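Long-range contacts in putative lipoprotein (Bacteroides fragilis, PDB 3QNK), which belongs to the SusD family and probably binds glycans or related nutrients at the outer membrane, handing them to a partner transporter as in SusD: residues V33-Q37 against N251-N257; D44-Q50 against W271-T277; Y209-L215 against Y391-Y395; Y185-S189 against S204-V208; D26-S32 against K83-C87. All blocks are in the same frame, centred on the assembly; numbering follows the deposited sequence.

Interaction 1: residues V33-Q37 against N251-N257; sequences VDGLQ and NNMMVCN. With PO4 (phosphate ion), chain F.
Backbone meets backbone at Gly35, whose CA lies 3.9 Å from the CA of Met253, a selenomethionine, and 3.9 Å from Asn251 O; a CB here would clash with that carbonyl. Residues 33-37 form no regular structure: Val33 is extended, a type I turn runs from Asp34 to Gln37 (Gln37 N to Asp34 O, 3.1 Å), and Gln37 ends it with positive phi and psi (47/58). Asp34, chi1 t, adds an Asx turn, its OD1 accepting from Leu36 N at 3.1 Å and OD2 from Leu38 N, while Asp34 N makes a weak 3.0 Å bond to O3 of the phosphate, probably from the crystallisation liquor. Opposite, Asn252 (chi1 t) is the N-cap of short helix 253-257, its OD1 3.0 Å from Val255 N. Asn257 ND2 donates both to Gly35 O and to Met253 O, each at 2.8 Å, tying the turn to the helix. The all-trans Met253 side chain reaches Val33 CG1 with SE (3.8 Å) and Gln37 CG with CE (3.6 Å); Leu36 CD2 rests 3.9 Å from Cys256 SG. This buried loop-to-helix junction is backed by strand 384-387, where Trp386 packs on Val33, Gln37 and Met253, and by strand 238-244 through Val242 and Tyr244.

Interaction 2: residues D44-Q50 against W271-T277; sequences DNSVSAQ and WGGLGPT
Two irregular loops, extended about Ser46-Ser48 and Leu274-Thr277, run antiparallel here, one from each of the two SusD-family sequence regions, and join through a single beta bridge, Ser46 with Pro276 (CA to CA 4.5 Å). The CA atoms of Ser48 and Leu274 follow at 4.9 Å, those of Ala49 and Gly273 at 5.1 Å. Backbone bonds run from Thr277 N to Asn45 O (3.3 Å), Val47 N to Gly275 O (3.0 Å) and Ala49 N to Gly273 O (2.8 Å). Side chains add three more: Thr277 OG1 (chi1 p) donates to Asp44 O at 2.8 Å, Ser46 OG (chi1 t) accepts from Gly275 N at 2.9 Å, and Gln50 NE2 (chi1 m, chi2 p) gives 2.8 Å to Trp271 O. Ser46 OG also bonds Asn41. Gly272 (82/-58) and Gly273 (60/-125) take positive phi; a CB on Gly272 would strike Ala49 CB, and one on Gly275 would strike Val47 O. The CA of Pro276 lies 3.3 Å from Asn45 O in a CA-H...O contact. Apolar contact is slight, as between Val47 CG2 and Thr277 CG2 at 3.9 Å. Thr277 is also the N-cap of helix 278-283, its OG1 bonding Leu280 N. Behind the pair lie strand 469-475, with Leu470 against Asp44, Val47 and Thr277, and strand 480-488, with Thr486 and Asp487 against Val47.

Interaction 3: residues Y209-L215 against Y391-Y395; sequences YKLGYEL and YAEIY
Residues 209-215 leave the end of helix 198-209, turn at Gly212 (phi 67°, psi 31°) and become extended from Tyr213 to Leu215, curving round the side chain of Tyr391 near the beginning of helix 391-405. The CA atoms of Leu215 and Tyr391 are 6.3 Å apart, those of Tyr209 and Ile394 8.1 Å. Tyr391, chi1 t, projects into this curve. Tyr213 CB sits over its ring in a CH-pi contact, 3.6 Å from the centroid, and Tyr209 CD1 is 3.3 Å from Tyr391 OH. Tyr209, chi1 m, lays CE1 3.5 Å from Ile394 CG2 and over a face of the Tyr395 ring, CE1 to CE1 3.7 Å; its hydroxyl bonds Asp398. Leu215, m with chi2 t, closes the other end: CD2 is 4.0 Å from Ala392 CB, and CD1 is 3.7 Å from Tyr395 CE2. No hydrogen bond crosses. The packing joins helix 198-209 and its following loop to helix 391-405 within the alpha-alpha superhelix, consistent with the TPR-like fold of the family.

Interaction 4: residues Y185-S189 against S204-V208; sequences YALKS and SCAEV
This is a helix-helix contact within a helical hairpin of the alpha-alpha superhelix, the TPR-like scaffold of SusD proteins. Helices 181-194 and 198-209 follow one another through a short connection and pack nearly antiparallel: the axes of segments 185-189 and 204-208 approach to 8.6 Å and cross at -153°. The closest CA pair, Ser189 and Ser204, is 5.4 Å apart, towards the connection. There the two small side chains meet, Ser189 CB to Ser204 CB at 3.8 Å, and Ser189 CB lies 4.0 Å from Cys205 SG. Ser189 OG, chi1 p, turns back to Ala186 O in its own helix (2.8 Å) and also bonds Asn397 of helix 391-405. Farther from the connection the bulky residues fill the gap. Tyr185 (chi1 -87°) sets its CB 3.6 Å from CG2 of Val208, chi1 t; the same CG2 lies 3.9 Å from Ala186 N. Ile394 of helix 391-405 packs on Ala186, Cys205 and Val208, while helix 149-166 packs against Tyr185 and Lys188 through Thr164 and Leu157. Lys188, chi1 t, bridges the helices with a hydrogen bond from NZ to Ser204 OG (3.1 Å); that hydroxyl has Glu192 as a further partner. Glu207 (chi1 m, chi2 m) makes a CH-pi contact over the face of the Tyr185 ring, its CB 3.6 Å from the centroid and 4° off the ring normal.

Interaction 5: residues D26-S32 against K83-C87; sequences DLYSEIS and KVRKC
Two lysines of helix 76-93 meet two acids, Asp26 of helix 17-29 and Glu30 four residues on, in one salt-bridge network. Glu30 (chi1 m, chi2 m) links them, its OE2 2.8 Å from Lys86 NZ and its OE1 3.1 Å from Lys83 NZ. Lys86, m then extended throughout, also reaches Asp26 OD2 at 3.0 Å, Asp26 taking chi1 t. Lys83 NZ, with chi4 at -72°, donates further to Glu30 O (2.7 Å) and Ser32 OG (3.1 Å), so it holds the chain leading into extended Ile31 and Ser32 (psi 121° and 143°). Nearest CA pairs are Glu30 with Lys83 (6.4 Å) and Leu27 with Lys86 (7.1 Å). Beneath the charges Leu27, m with chi2 t, sets CD2 3.5 Å from Lys86 CB and 4.0 Å from Cys87 SG; Leu114 of helix 101-126 also packs on Leu27. Ile8 of the second subunit packs on Asp26. With both ammonium groups multiply bonded and both lysines buried, the joint between these helices is chiefly electrostatic, with a small apolar base.

Overall arrangement
Interactions 1 and 2 form one unit, their centres 12 Å apart: Asn257 OD1 probably bonds Leu274 N (3.0 Å), and Val255 O probably bonds Trp271 N (3.1 Å). Interactions 3 and 4 form another, centres 9 Å apart, meeting where Ile394 CG1 is 3.6 Å from Val208 CG1. These pairs lie on opposite sides of the chain's centre, 28 to 32 Å apart between centres. Interaction 5 adjoins interaction 1 in sequence, its centre 20 Å away, and both touch the second subunit. The phosphate, hydrogen-bonded to Arg125, weakly to Asp34 N, and probably from the crystallisation liquor, lies about 4 Å from the Ser32 side chain, near that sequence junction; it marks no established substrate site.

Interaction 1: residues V33-Q37 against N251-N257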
# COMPACT_ATOMS: atom_id res chain seq x y z
N VAL B 33 11.78 -3.14 6.20
CA VAL B 33 13.02 -3.69 5.63
C VAL B 33 12.72 -4.19 4.22
O VAL B 33 11.79 -4.98 4.03
CB VAL B 33 13.65 -4.81 6.49
CG1 VAL B 33 15.05 -5.15 5.99
CG2 VAL B 33 13.67 -4.43 7.97
N ASP B 34 13.47 -3.70 3.25
CA ASP B 34 13.34 -4.14 1.86
C ASP B 34 14.09 -5.46 1.71
O ASP B 34 15.33 -5.45 1.58
CB ASP B 34 13.88 -3.08 0.89
CG ASP B 34 13.79 -3.44 -0.60
OD1 ASP B 34 13.14 -4.48 -0.92
OD2 ASP B 34 14.33 -2.66 -1.44
N GLY B 35 13.35 -6.56 1.75
CA GLY B 35 13.89 -7.90 1.61
C GLY B 35 14.62 -8.13 0.29
O GLY B 35 15.54 -8.95 0.23
N LEU B 36 14.25 -7.36 -0.76
CA LEU B 36 14.79 -7.47 -2.10
C LEU B 36 15.98 -6.53 -2.36
O LEU B 36 16.70 -6.72 -3.37
CB LEU B 36 13.68 -7.22 -3.12
CG LEU B 36 12.66 -8.34 -3.13
CD1 LEU B 36 11.29 -7.81 -3.45
CD2 LEU B 36 13.09 -9.47 -4.06
N GLN B 37 16.24 -5.59 -1.41
CA GLN B 37 17.36 -4.64 -1.44
C GLN B 37 17.48 -4.00 -2.81
O GLN B 37 18.51 -4.10 -3.49
CB GLN B 37 18.66 -5.34 -1.02
CG GLN B 37 18.74 -5.65 0.47
CD GLN B 37 18.97 -4.40 1.28
OE1 GLN B 37 20.04 -3.75 1.17
NE2 GLN B 37 17.94 -4.02 2.04
N ASN B 251 8.82 -12.53 -0.12
CA ASN B 251 9.36 -11.27 0.39
C ASN B 251 10.39 -11.48 1.53
O ASN B 251 11.01 -10.51 1.99
CB ASN B 251 8.21 -10.36 0.81
CG ASN B 251 7.59 -9.70 -0.40
OD1 ASN B 251 8.26 -8.97 -1.17
ND2 ASN B 251 6.33 -10.00 -0.66
N ASN B 252 10.62 -12.77 1.89
CA ASN B 252 11.58 -13.17 2.91
C ASN B 252 12.99 -12.85 2.44
O ASN B 252 13.48 -13.46 1.49
CB ASN B 252 11.42 -14.65 3.24
CG ASN B 252 12.38 -15.11 4.31
OD1 ASN B 252 13.55 -15.41 4.04
ND2 ASN B 252 11.91 -15.10 5.54
N MSE B 253 13.64 -11.90 3.13
CA MSE B 253 14.98 -11.38 2.86
C MSE B 253 16.03 -12.48 2.62
O MSE B 253 16.86 -12.32 1.72
CB MSE B 253 15.41 -10.46 4.00
CG MSE B 253 16.66 -9.72 3.69
SE MSE B 253 16.99 -8.26 4.85
CE MSE B 253 18.00 -7.31 3.60
N MSE B 254 15.99 -13.57 3.41
CA MSE B 254 16.94 -14.67 3.28
C MSE B 254 16.69 -15.50 2.02
O MSE B 254 17.63 -15.72 1.26
CB MSE B 254 16.89 -15.57 4.51
CG MSE B 254 17.98 -16.62 4.53
SE MSE B 254 17.60 -18.12 5.69
CE MSE B 254 19.28 -19.19 5.35
N VAL B 255 15.44 -15.98 1.80
CA VAL B 255 15.08 -16.82 0.66
C VAL B 255 15.28 -16.04 -0.64
O VAL B 255 15.85 -16.57 -1.59
CB VAL B 255 13.64 -17.37 0.81
CG1 VAL B 255 13.19 -18.15 -0.42
CG2 VAL B 255 13.54 -18.25 2.05
N CYS B 256 14.91 -14.75 -0.66
CA CYS B 256 15.06 -13.88 -1.81
C CYS B 256 16.49 -13.69 -2.24
O CYS B 256 16.71 -13.41 -3.41
CB CYS B 256 14.43 -12.52 -1.53
SG CYS B 256 12.63 -12.53 -1.62
N ASN B 257 17.47 -13.77 -1.32
CA ASN B 257 18.86 -13.51 -1.66
C ASN B 257 19.74 -14.74 -1.51
O ASN B 257 20.97 -14.66 -1.67
CB ASN B 257 19.37 -12.33 -0.85
CG ASN B 257 18.62 -11.06 -1.20
OD1 ASN B 257 18.81 -10.46 -2.26
ND2 ASN B 257 17.68 -10.68 -0.36
P PO4 F . 13.19 0.68 2.96
O1 PO4 F . 13.84 1.40 1.67
O2 PO4 F . 11.56 0.65 2.87
O3 PO4 F . 13.97 -0.71 3.28
O4 PO4 F . 13.52 1.55 4.24

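Interaction 2: residues D44-Q50 against W271-T277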
# COMPACT_ATOMS: atom_id res chain seq x y z
N ASP B 44 26.35 0.13 -8.08
CA ASP B 44 27.44 -0.62 -8.71
C ASP B 44 27.88 -1.87 -7.89
O ASP B 44 28.77 -2.59 -8.35
CB ASP B 44 28.62 0.31 -8.98
CG ASP B 44 29.24 0.96 -7.76
OD1 ASP B 44 28.51 1.13 -6.74
OD2 ASP B 44 30.43 1.34 -7.84
N ASN B 45 27.22 -2.15 -6.73
CA ASN B 45 27.55 -3.33 -5.91
C ASN B 45 26.82 -4.58 -6.35
O ASN B 45 27.26 -5.69 -6.01
CB ASN B 45 27.23 -3.08 -4.44
CG ASN B 45 28.27 -2.29 -3.72
OD1 ASN B 45 29.30 -1.91 -4.28
ND2 ASN B 45 28.01 -2.02 -2.47
N SER B 46 25.68 -4.42 -7.06
CA SER B 46 24.87 -5.58 -7.41
C SER B 46 24.12 -5.44 -8.70
O SER B 46 23.64 -4.35 -9.02
CB SER B 46 23.87 -5.86 -6.28
OG SER B 46 23.05 -6.99 -6.54
N VAL B 47 23.98 -6.57 -9.43
CA VAL B 47 23.11 -6.79 -10.58
C VAL B 47 22.17 -7.91 -10.13
O VAL B 47 22.62 -9.04 -9.91
CB VAL B 47 23.86 -7.13 -11.91
CG1 VAL B 47 22.87 -7.47 -13.03
CG2 VAL B 47 24.81 -6.00 -12.34
N SER B 48 20.89 -7.59 -9.91
CA SER B 48 19.88 -8.56 -9.43
C SER B 48 19.74 -9.80 -10.31
O SER B 48 19.75 -9.70 -11.54
CB SER B 48 18.51 -7.90 -9.31
OG SER B 48 17.51 -8.76 -8.78
N ALA B 49 19.54 -10.96 -9.67
CA ALA B 49 19.23 -12.21 -10.36
C ALA B 49 17.87 -12.06 -11.10
O ALA B 49 17.52 -12.92 -11.92
CB ALA B 49 19.16 -13.35 -9.35
N GLN B 50 17.14 -10.93 -10.79
CA GLN B 50 15.85 -10.57 -11.39
C GLN B 50 15.99 -9.42 -12.40
O GLN B 50 14.97 -8.83 -12.78
CB GLN B 50 14.81 -10.18 -10.33
CG GLN B 50 14.22 -11.36 -9.59
CD GLN B 50 15.17 -11.98 -8.59
OE1 GLN B 50 15.73 -11.31 -7.67
NE2 GLN B 50 15.37 -13.28 -8.77
N TRP B 271 15.85 -17.39 -4.52
CA TRP B 271 15.58 -16.56 -5.70
C TRP B 271 16.84 -15.84 -6.20
O TRP B 271 16.78 -15.07 -7.15
CB TRP B 271 14.45 -15.52 -5.44
CG TRP B 271 13.18 -16.09 -4.87
CD1 TRP B 271 12.70 -15.91 -3.60
CD2 TRP B 271 12.25 -16.95 -5.53
NE1 TRP B 271 11.53 -16.62 -3.43
CE2 TRP B 271 11.23 -17.27 -4.59
CE3 TRP B 271 12.19 -17.53 -6.81
CZ2 TRP B 271 10.15 -18.12 -4.91
CZ3 TRP B 271 11.12 -18.36 -7.13
CH2 TRP B 271 10.11 -18.63 -6.19
N GLY B 272 17.99 -16.12 -5.61
CA GLY B 272 19.26 -15.53 -6.04
C GLY B 272 19.47 -14.14 -5.47
O GLY B 272 20.45 -13.92 -4.76
N GLY B 273 18.53 -13.24 -5.76
CA GLY B 273 18.52 -11.87 -5.29
C GLY B 273 19.72 -11.09 -5.71
O GLY B 273 20.03 -11.05 -6.90
N LEU B 274 20.43 -10.51 -4.73
CA LEU B 274 21.62 -9.69 -4.97
C LEU B 274 22.69 -10.48 -5.71
O LEU B 274 22.92 -11.65 -5.39
CB LEU B 274 22.18 -9.17 -3.63
CG LEU B 274 21.30 -8.22 -2.84
CD1 LEU B 274 21.61 -8.31 -1.38
CD2 LEU B 274 21.44 -6.83 -3.32
N GLY B 275 23.33 -9.84 -6.66
CA GLY B 275 24.40 -10.42 -7.45
C GLY B 275 25.62 -9.53 -7.40
O GLY B 275 25.75 -8.62 -8.22
N PRO B 276 26.51 -9.73 -6.41
CA PRO B 276 27.73 -8.89 -6.34
C PRO B 276 28.43 -8.81 -7.71
O PRO B 276 28.47 -9.81 -8.43
CB PRO B 276 28.60 -9.62 -5.31
CG PRO B 276 27.64 -10.36 -4.45
CD PRO B 276 26.50 -10.75 -5.34
N THR B 277 28.91 -7.62 -8.10
CA THR B 277 29.55 -7.39 -9.40
C THR B 277 31.03 -7.70 -9.38
O THR B 277 31.68 -7.72 -8.33
CB THR B 277 29.41 -5.93 -9.77
OG1 THR B 277 29.85 -5.18 -8.63
CG2 THR B 277 28.00 -5.53 -10.13

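Interaction 3: residues Y209-L215 against Y391-Y395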
# COMPACT_ATOMS: atom_id res chain seq x y z
N TYR B 209 31.36 6.88 21.31
CA TYR B 209 32.61 6.29 21.79
C TYR B 209 32.61 6.12 23.32
O TYR B 209 33.31 5.25 23.85
CB TYR B 209 33.81 7.14 21.37
CG TYR B 209 34.08 7.21 19.87
CD1 TYR B 209 34.07 6.06 19.08
CD2 TYR B 209 34.43 8.41 19.27
CE1 TYR B 209 34.36 6.11 17.72
CE2 TYR B 209 34.68 8.49 17.89
CZ TYR B 209 34.65 7.33 17.12
OH TYR B 209 34.93 7.42 15.77
N LYS B 210 31.79 6.92 24.01
CA LYS B 210 31.67 6.92 25.46
C LYS B 210 30.61 5.92 25.98
O LYS B 210 30.57 5.64 27.18
CB LYS B 210 31.29 8.35 25.95
CG LYS B 210 32.32 9.43 25.65
CD LYS B 210 31.80 10.81 26.02
CE LYS B 210 32.55 11.91 25.30
NZ LYS B 210 31.91 13.24 25.50
N LEU B 211 29.75 5.40 25.09
CA LEU B 211 28.62 4.57 25.47
C LEU B 211 28.88 3.05 25.57
O LEU B 211 27.92 2.26 25.66
CB LEU B 211 27.44 4.85 24.52
CG LEU B 211 26.86 6.24 24.70
CD1 LEU B 211 25.92 6.59 23.59
CD2 LEU B 211 26.23 6.42 26.08
N GLY B 212 30.16 2.66 25.63
CA GLY B 212 30.55 1.27 25.78
C GLY B 212 30.25 0.33 24.62
O GLY B 212 30.02 -0.87 24.83
N TYR B 213 30.26 0.82 23.38
CA TYR B 213 30.11 -0.12 22.26
C TYR B 213 31.52 -0.69 21.95
O TYR B 213 32.52 -0.15 22.40
CB TYR B 213 29.45 0.56 21.04
CG TYR B 213 28.00 0.90 21.25
CD1 TYR B 213 27.01 -0.08 21.20
CD2 TYR B 213 27.60 2.21 21.50
CE1 TYR B 213 25.68 0.22 21.43
CE2 TYR B 213 26.26 2.53 21.72
CZ TYR B 213 25.30 1.53 21.68
OH TYR B 213 23.96 1.83 21.85
N GLU B 214 31.60 -1.80 21.24
CA GLU B 214 32.89 -2.41 20.93
C GLU B 214 32.80 -3.15 19.60
O GLU B 214 31.79 -3.81 19.34
CB GLU B 214 33.30 -3.36 22.07
CG GLU B 214 34.78 -3.70 22.16
CD GLU B 214 35.06 -4.86 23.10
OE1 GLU B 214 34.69 -4.78 24.29
OE2 GLU B 214 35.61 -5.89 22.61
N LEU B 215 33.83 -3.02 18.73
CA LEU B 215 33.85 -3.71 17.44
C LEU B 215 34.13 -5.19 17.64
O LEU B 215 35.05 -5.54 18.39
CB LEU B 215 34.90 -3.13 16.47
CG LEU B 215 34.68 -1.72 15.93
CD1 LEU B 215 35.88 -1.26 15.14
CD2 LEU B 215 33.46 -1.64 15.05
N TYR B 391 28.43 -0.22 15.24
CA TYR B 391 29.52 0.61 15.77
C TYR B 391 30.57 0.99 14.68
O TYR B 391 31.10 2.10 14.74
CB TYR B 391 30.20 -0.10 16.95
CG TYR B 391 31.09 0.78 17.81
CD1 TYR B 391 30.76 2.10 18.08
CD2 TYR B 391 32.23 0.25 18.43
CE1 TYR B 391 31.56 2.90 18.89
CE2 TYR B 391 33.02 1.04 19.26
CZ TYR B 391 32.69 2.36 19.49
OH TYR B 391 33.45 3.12 20.34
N ALA B 392 30.81 0.11 13.68
CA ALA B 392 31.75 0.36 12.58
C ALA B 392 31.49 1.69 11.86
O ALA B 392 32.44 2.36 11.44
CB ALA B 392 31.70 -0.78 11.58
N GLU B 393 30.20 2.09 11.73
CA GLU B 393 29.80 3.32 11.05
C GLU B 393 30.29 4.57 11.77
O GLU B 393 30.61 5.55 11.10
CB GLU B 393 28.29 3.37 10.92
CG GLU B 393 27.86 4.05 9.64
CD GLU B 393 26.37 4.24 9.51
OE1 GLU B 393 25.62 3.23 9.57
OE2 GLU B 393 25.96 5.41 9.33
N ILE B 394 30.32 4.54 13.12
CA ILE B 394 30.78 5.68 13.92
C ILE B 394 32.18 6.06 13.45
O ILE B 394 32.41 7.21 13.10
CB ILE B 394 30.70 5.35 15.43
CG1 ILE B 394 29.28 4.89 15.84
CG2 ILE B 394 31.22 6.47 16.33
CD1 ILE B 394 28.11 5.81 15.48
N TYR B 395 33.07 5.07 13.32
CA TYR B 395 34.44 5.27 12.90
C TYR B 395 34.55 5.87 11.50
O TYR B 395 35.32 6.81 11.29
CB TYR B 395 35.20 3.95 12.96
CG TYR B 395 35.41 3.46 14.37
CD1 TYR B 395 36.44 3.96 15.16
CD2 TYR B 395 34.57 2.50 14.93
CE1 TYR B 395 36.63 3.52 16.46
CE2 TYR B 395 34.75 2.05 16.24
CZ TYR B 395 35.79 2.56 17.00
OH TYR B 395 36.02 2.13 18.28

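Interaction 4: residues Y185-S189 against S204-V208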
# COMPACT_ATOMS: atom_id res chain seq x y z
N TYR B 185 22.28 8.99 18.79
CA TYR B 185 23.52 9.68 18.42
C TYR B 185 24.09 9.10 17.14
O TYR B 185 24.54 9.86 16.27
CB TYR B 185 24.56 9.60 19.55
CG TYR B 185 24.45 10.71 20.58
CD1 TYR B 185 24.72 12.03 20.23
CD2 TYR B 185 24.17 10.43 21.92
CE1 TYR B 185 24.63 13.06 21.17
CE2 TYR B 185 24.12 11.45 22.88
CZ TYR B 185 24.35 12.76 22.50
OH TYR B 185 24.28 13.77 23.44
N ALA B 186 24.06 7.76 17.00
CA ALA B 186 24.53 7.07 15.80
C ALA B 186 23.71 7.50 14.57
O ALA B 186 24.31 7.82 13.54
CB ALA B 186 24.48 5.57 15.99
N LEU B 187 22.36 7.59 14.67
CA LEU B 187 21.56 8.03 13.53
C LEU B 187 21.86 9.48 13.24
O LEU B 187 22.03 9.81 12.06
CB LEU B 187 20.05 7.80 13.71
CG LEU B 187 19.13 7.99 12.45
CD1 LEU B 187 19.57 7.14 11.29
CD2 LEU B 187 17.67 7.71 12.77
N LYS B 188 22.03 10.32 14.29
CA LYS B 188 22.34 11.74 14.18
C LYS B 188 23.59 11.94 13.34
O LYS B 188 23.54 12.70 12.37
CB LYS B 188 22.51 12.37 15.58
CG LYS B 188 22.22 13.86 15.68
CD LYS B 188 22.03 14.38 17.11
CE LYS B 188 22.58 15.80 17.29
NZ LYS B 188 24.00 15.84 17.79
N SER B 189 24.69 11.19 13.64
CA SER B 189 25.97 11.30 12.90
C SER B 189 25.79 11.00 11.40
O SER B 189 26.40 11.70 10.59
CB SER B 189 27.04 10.39 13.51
OG SER B 189 26.86 9.01 13.23
N SER B 204 28.87 14.05 17.47
CA SER B 204 27.94 12.93 17.63
C SER B 204 28.68 11.59 17.82
O SER B 204 28.32 10.82 18.71
CB SER B 204 27.00 12.84 16.44
OG SER B 204 26.15 13.97 16.45
N CYS B 205 29.75 11.37 17.03
CA CYS B 205 30.60 10.18 17.09
C CYS B 205 31.30 10.10 18.45
O CYS B 205 31.36 9.02 19.03
CB CYS B 205 31.62 10.19 15.96
SG CYS B 205 30.91 9.94 14.32
N ALA B 206 31.78 11.26 18.97
CA ALA B 206 32.48 11.36 20.27
C ALA B 206 31.59 10.83 21.40
O ALA B 206 32.07 10.19 22.34
CB ALA B 206 32.89 12.80 20.54
N GLU B 207 30.26 11.05 21.26
CA GLU B 207 29.28 10.62 22.23
C GLU B 207 29.11 9.10 22.24
O GLU B 207 29.04 8.50 23.30
CB GLU B 207 27.94 11.32 21.99
CG GLU B 207 27.97 12.79 22.37
CD GLU B 207 28.46 13.12 23.76
OE1 GLU B 207 28.09 12.41 24.73
OE2 GLU B 207 29.23 14.09 23.88
N VAL B 208 29.09 8.47 21.06
CA VAL B 208 28.91 7.02 20.92
C VAL B 208 30.16 6.27 21.46
O VAL B 208 30.02 5.18 22.06
CB VAL B 208 28.59 6.65 19.46
CG1 VAL B 208 28.25 5.17 19.32
CG2 VAL B 208 27.44 7.50 18.94

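Interaction 5: residues D26-S32 against K83-C87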
# COMPACT_ATOMS: atom_id res chain seq x y z
N ASP B 26 3.60 -0.70 18.07
CA ASP B 26 3.04 -0.56 16.72
C ASP B 26 3.91 0.37 15.89
O ASP B 26 4.10 0.12 14.70
CB ASP B 26 1.60 -0.05 16.79
CG ASP B 26 0.89 -0.00 15.45
OD1 ASP B 26 0.84 -1.05 14.77
OD2 ASP B 26 0.32 1.07 15.11
N LEU B 27 4.46 1.43 16.52
CA LEU B 27 5.33 2.39 15.84
C LEU B 27 6.65 1.73 15.47
O LEU B 27 7.16 1.96 14.38
CB LEU B 27 5.56 3.66 16.68
CG LEU B 27 4.35 4.54 16.94
CD1 LEU B 27 4.66 5.58 17.99
CD2 LEU B 27 3.92 5.24 15.71
N TYR B 28 7.17 0.86 16.34
CA TYR B 28 8.38 0.11 16.02
C TYR B 28 8.10 -0.87 14.89
O TYR B 28 8.95 -1.05 14.02
CB TYR B 28 8.91 -0.66 17.25
CG TYR B 28 9.79 0.14 18.18
CD1 TYR B 28 11.14 0.35 17.88
CD2 TYR B 28 9.31 0.61 19.40
CE1 TYR B 28 11.98 1.04 18.76
CE2 TYR B 28 10.13 1.32 20.28
CZ TYR B 28 11.47 1.53 19.96
OH TYR B 28 12.28 2.24 20.83
N SER B 29 6.89 -1.46 14.88
CA SER B 29 6.46 -2.42 13.85
C SER B 29 6.37 -1.74 12.46
O SER B 29 6.41 -2.42 11.44
CB SER B 29 5.14 -3.09 14.24
OG SER B 29 4.03 -2.65 13.48
N GLU B 30 6.30 -0.40 12.44
CA GLU B 30 6.26 0.38 11.21
C GLU B 30 7.64 0.48 10.56
O GLU B 30 7.74 0.98 9.45
CB GLU B 30 5.67 1.78 11.44
CG GLU B 30 4.16 1.80 11.60
CD GLU B 30 3.30 1.29 10.46
OE1 GLU B 30 3.77 1.25 9.30
OE2 GLU B 30 2.13 0.95 10.74
N ILE B 31 8.71 -0.01 11.22
CA ILE B 31 10.04 -0.01 10.62
C ILE B 31 10.00 -1.04 9.49
O ILE B 31 9.67 -2.22 9.73
CB ILE B 31 11.18 -0.29 11.64
CG1 ILE B 31 11.27 0.80 12.70
CG2 ILE B 31 12.53 -0.46 10.90
CD1 ILE B 31 12.06 0.36 13.94
N SER B 32 10.28 -0.60 8.26
CA SER B 32 10.25 -1.49 7.09
C SER B 32 11.64 -1.88 6.63
O SER B 32 12.57 -1.06 6.66
CB SER B 32 9.52 -0.82 5.93
OG SER B 32 8.20 -0.47 6.29
N LYS B 83 3.15 6.43 8.61
CA LYS B 83 4.03 6.15 9.75
C LYS B 83 4.22 7.40 10.57
O LYS B 83 4.11 7.36 11.80
CB LYS B 83 5.39 5.61 9.26
CG LYS B 83 5.30 4.34 8.45
CD LYS B 83 6.71 3.86 8.09
CE LYS B 83 6.68 2.88 6.95
NZ LYS B 83 6.12 1.54 7.33
N VAL B 84 4.48 8.52 9.88
CA VAL B 84 4.67 9.83 10.51
C VAL B 84 3.35 10.24 11.17
O VAL B 84 3.40 10.70 12.31
CB VAL B 84 5.19 10.89 9.51
CG1 VAL B 84 5.04 12.30 10.07
CG2 VAL B 84 6.65 10.61 9.15
N ARG B 85 2.19 10.02 10.51
CA ARG B 85 0.89 10.36 11.09
C ARG B 85 0.71 9.68 12.46
O ARG B 85 0.28 10.35 13.41
CB ARG B 85 -0.25 9.99 10.13
CG ARG B 85 -1.63 10.47 10.61
CD ARG B 85 -2.75 10.06 9.66
NE ARG B 85 -4.01 10.70 10.03
CZ ARG B 85 -4.99 10.10 10.71
NH1 ARG B 85 -4.86 8.84 11.09
NH2 ARG B 85 -6.09 10.77 11.01
N LYS B 86 1.09 8.39 12.57
CA LYS B 86 1.01 7.60 13.80
C LYS B 86 1.91 8.18 14.90
O LYS B 86 1.50 8.17 16.05
CB LYS B 86 1.36 6.14 13.52
CG LYS B 86 0.33 5.38 12.68
CD LYS B 86 0.69 3.91 12.59
CE LYS B 86 -0.36 3.09 11.89
NZ LYS B 86 -0.20 1.64 12.17
N CYS B 87 3.09 8.74 14.54
CA CYS B 87 4.00 9.39 15.50
C CYS B 87 3.38 10.66 16.03
O CYS B 87 3.36 10.86 17.25
CB CYS B 87 5.36 9.69 14.88
SG CYS B 87 6.29 8.23 14.36